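PDB 1VBF: protein-L-isoaspartate(D-aspartate) O-methyltransferase from Sulfolobus tokodaii, which catalyses methyl transfer from S-adenosyl-L-methionine to L-isoaspartyl residues of damaged proteins, a step in their repair. Local coordinates for the interface of chains A and B. Numbering follows the deposited sequence. Chains: chain A/B, 231aa long hypothetical protein-L-isoaspartate O-methyltransferase.

The interface of chains A and B. Residues chain A 32-33, 35-36, 40; chain B 48-49, 103.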
loop_
_atom_site.group_PDB
_atom_site.type_symbol
_atom_site.label_atom_id
_atom_site.label_comp_id
_atom_site.label_asym_id
_atom_site.label_seq_id
_atom_site.Cartn_x
_atom_site.Cartn_y
_atom_site.Cartn_z
ATOM N N ASN A 32 -13.993 -34.235 -11.040
ATOM C CA ASN A 32 -12.869 -33.772 -10.242
ATOM C C ASN A 32 -13.245 -33.272 -8.840
ATOM O O ASN A 32 -12.369 -33.047 -8.006
ATOM C CB ASN A 32 -12.143 -32.672 -11.021
ATOM C CG ASN A 32 -13.014 -31.434 -11.244
ATOM O OD1 ASN A 32 -14.159 -31.520 -11.715
ATOM N ND2 ASN A 32 -12.468 -30.272 -10.911
ATOM N N LEU A 33 -14.531 -33.121 -8.557
ATOM C CA LEU A 33 -14.906 -32.624 -7.239
ATOM C C LEU A 33 -15.870 -33.487 -6.431
ATOM O O LEU A 33 -16.349 -33.055 -5.379
ATOM C CB LEU A 33 -15.528 -31.228 -7.372
ATOM C CG LEU A 33 -14.683 -30.070 -7.888
ATOM C CD1 LEU A 33 -15.559 -28.823 -8.002
ATOM C CD2 LEU A 33 -13.521 -29.838 -6.940
ATOM N N ASP A 35 -15.424 -36.038 -4.506
ATOM C CA ASP A 35 -14.945 -36.386 -3.179
ATOM C C ASP A 35 -15.350 -35.297 -2.194
ATOM O O ASP A 35 -15.335 -35.517 -0.990
ATOM C CB ASP A 35 -13.423 -36.503 -3.156
ATOM C CG ASP A 35 -12.927 -37.850 -3.634
ATOM O OD1 ASP A 35 -13.771 -38.672 -4.071
ATOM O OD2 ASP A 35 -11.692 -38.077 -3.572
ATOM N N TYR A 36 -15.702 -34.119 -2.703
ATOM C CA TYR A 36 -16.091 -33.000 -1.841
ATOM C C TYR A 36 -17.589 -32.921 -1.507
ATOM O O TYR A 36 -17.995 -32.100 -0.681
ATOM C CB TYR A 36 -15.653 -31.659 -2.463
ATOM C CG TYR A 36 -14.169 -31.389 -2.393
ATOM C CD1 TYR A 36 -13.309 -31.839 -3.388
ATOM C CD2 TYR A 36 -13.619 -30.708 -1.301
ATOM C CE1 TYR A 36 -11.945 -31.630 -3.305
ATOM C CE2 TYR A 36 -12.249 -30.490 -1.205
ATOM C CZ TYR A 36 -11.422 -30.958 -2.209
ATOM O OH TYR A 36 -10.067 -30.792 -2.108
ATOM N N HIS A 40 -15.161 -31.951 3.591
ATOM C CA HIS A 40 -14.589 -30.604 3.574
ATOM C C HIS A 40 -15.739 -29.642 3.347
ATOM O O HIS A 40 -15.684 -28.786 2.465
ATOM C CB HIS A 40 -13.571 -30.473 2.452
ATOM C CG HIS A 40 -12.398 -31.385 2.605
ATOM N ND1 HIS A 40 -11.506 -31.272 3.650
ATOM C CD2 HIS A 40 -11.976 -32.427 1.854
ATOM C CE1 HIS A 40 -10.582 -32.210 3.536
ATOM N NE2 HIS A 40 -10.842 -32.925 2.457
ATOM N N LEU B 48 -9.279 -28.019 -8.644
ATOM C CA LEU B 48 -9.405 -28.314 -7.228
ATOM C C LEU B 48 -9.227 -27.026 -6.434
ATOM O O LEU B 48 -8.615 -26.080 -6.917
ATOM C CB LEU B 48 -8.328 -29.319 -6.802
ATOM C CG LEU B 48 -8.531 -30.799 -7.159
ATOM C CD1 LEU B 48 -7.375 -31.633 -6.593
ATOM C CD2 LEU B 48 -9.865 -31.286 -6.579
ATOM N N PRO B 49 -9.759 -26.969 -5.201
ATOM C CA PRO B 49 -9.597 -25.748 -4.412
ATOM C C PRO B 49 -8.112 -25.389 -4.334
ATOM O O PRO B 49 -7.299 -26.177 -3.873
ATOM C CB PRO B 49 -10.171 -26.147 -3.063
ATOM C CG PRO B 49 -11.240 -27.119 -3.430
ATOM C CD PRO B 49 -10.550 -27.968 -4.458
ATOM N N LYS B 103 -5.958 -36.306 -4.532
ATOM C CA LYS B 103 -7.183 -36.227 -5.316
ATOM C C LYS B 103 -6.870 -35.990 -6.786
ATOM O O LYS B 103 -7.488 -36.576 -7.661
ATOM C CB LYS B 103 -8.078 -35.118 -4.790
ATOM C CG LYS B 103 -8.439 -35.312 -3.346
ATOM C CD LYS B 103 -9.508 -34.344 -2.903
ATOM C CE LYS B 103 -9.834 -34.513 -1.433
ATOM N NZ LYS B 103 -10.318 -35.894 -1.184
#
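A:Tyr36 projects its phenol end between B:Pro49 and B:Lys103, which lie on opposite sides of the ring plane. B:Pro49 lies over one side of the ring, towards its hydroxyl end, its CD 3.8 Å from A:Tyr36 CZ. On the other side of the plane, the methylenes CD and CE of B:Lys103 pass obliquely beside the hydroxyl end, B:Lys103 CD 3.7 Å from A:Tyr36 CE1. B:Leu48 adds a third approach, roughly perpendicular to the tyrosine side chain: its methyl CD2 comes 3.9 Å from A:Tyr36 CE1. B:Leu48 CD2 also lies 3.9 Å from CD2 of A:Leu33, the two leucines running past each other in opposite senses, and 3.4 Å from the backbone O of A:Asn32. Replacing A:Tyr36 by an alanine is likely to leave a gap between B:Pro49 and B:Lys103, with the lysine methylenes deprived of the ring they lie beside and freer to turn.

Towards the rim, B:Lys103 changes from apolar to charged contact. Its chain is extended as far as CE and then bends at the last torsion (chi4 -60°), which turns the amine NZ away from the phenol, towards A:Asp35. The resulting salt bridge is long, 3.5 Å from B:Lys103 NZ to the carboxylate OD2 of A:Asp35, and NZ also comes within 3.7 Å of A:Asp35 CB. A:His40 borders the same amine, its NE2 4.7 Å from B:Lys103 NZ; the nearby amine may disfavour protonation of the imidazole, whose charge is not seen.

In the fold, the 3-10 helix 31-36 of chain A meets the end of strand 45-48 and helix 102-109 of chain B, near whose start B:Lys103 stands. The interface is two-fold symmetric, giving this patch a twin with the chains exchanged. It lies apart from C-terminal helix 209-219, and in this oligomeric enzyme probably helps join subunits through their main bodies.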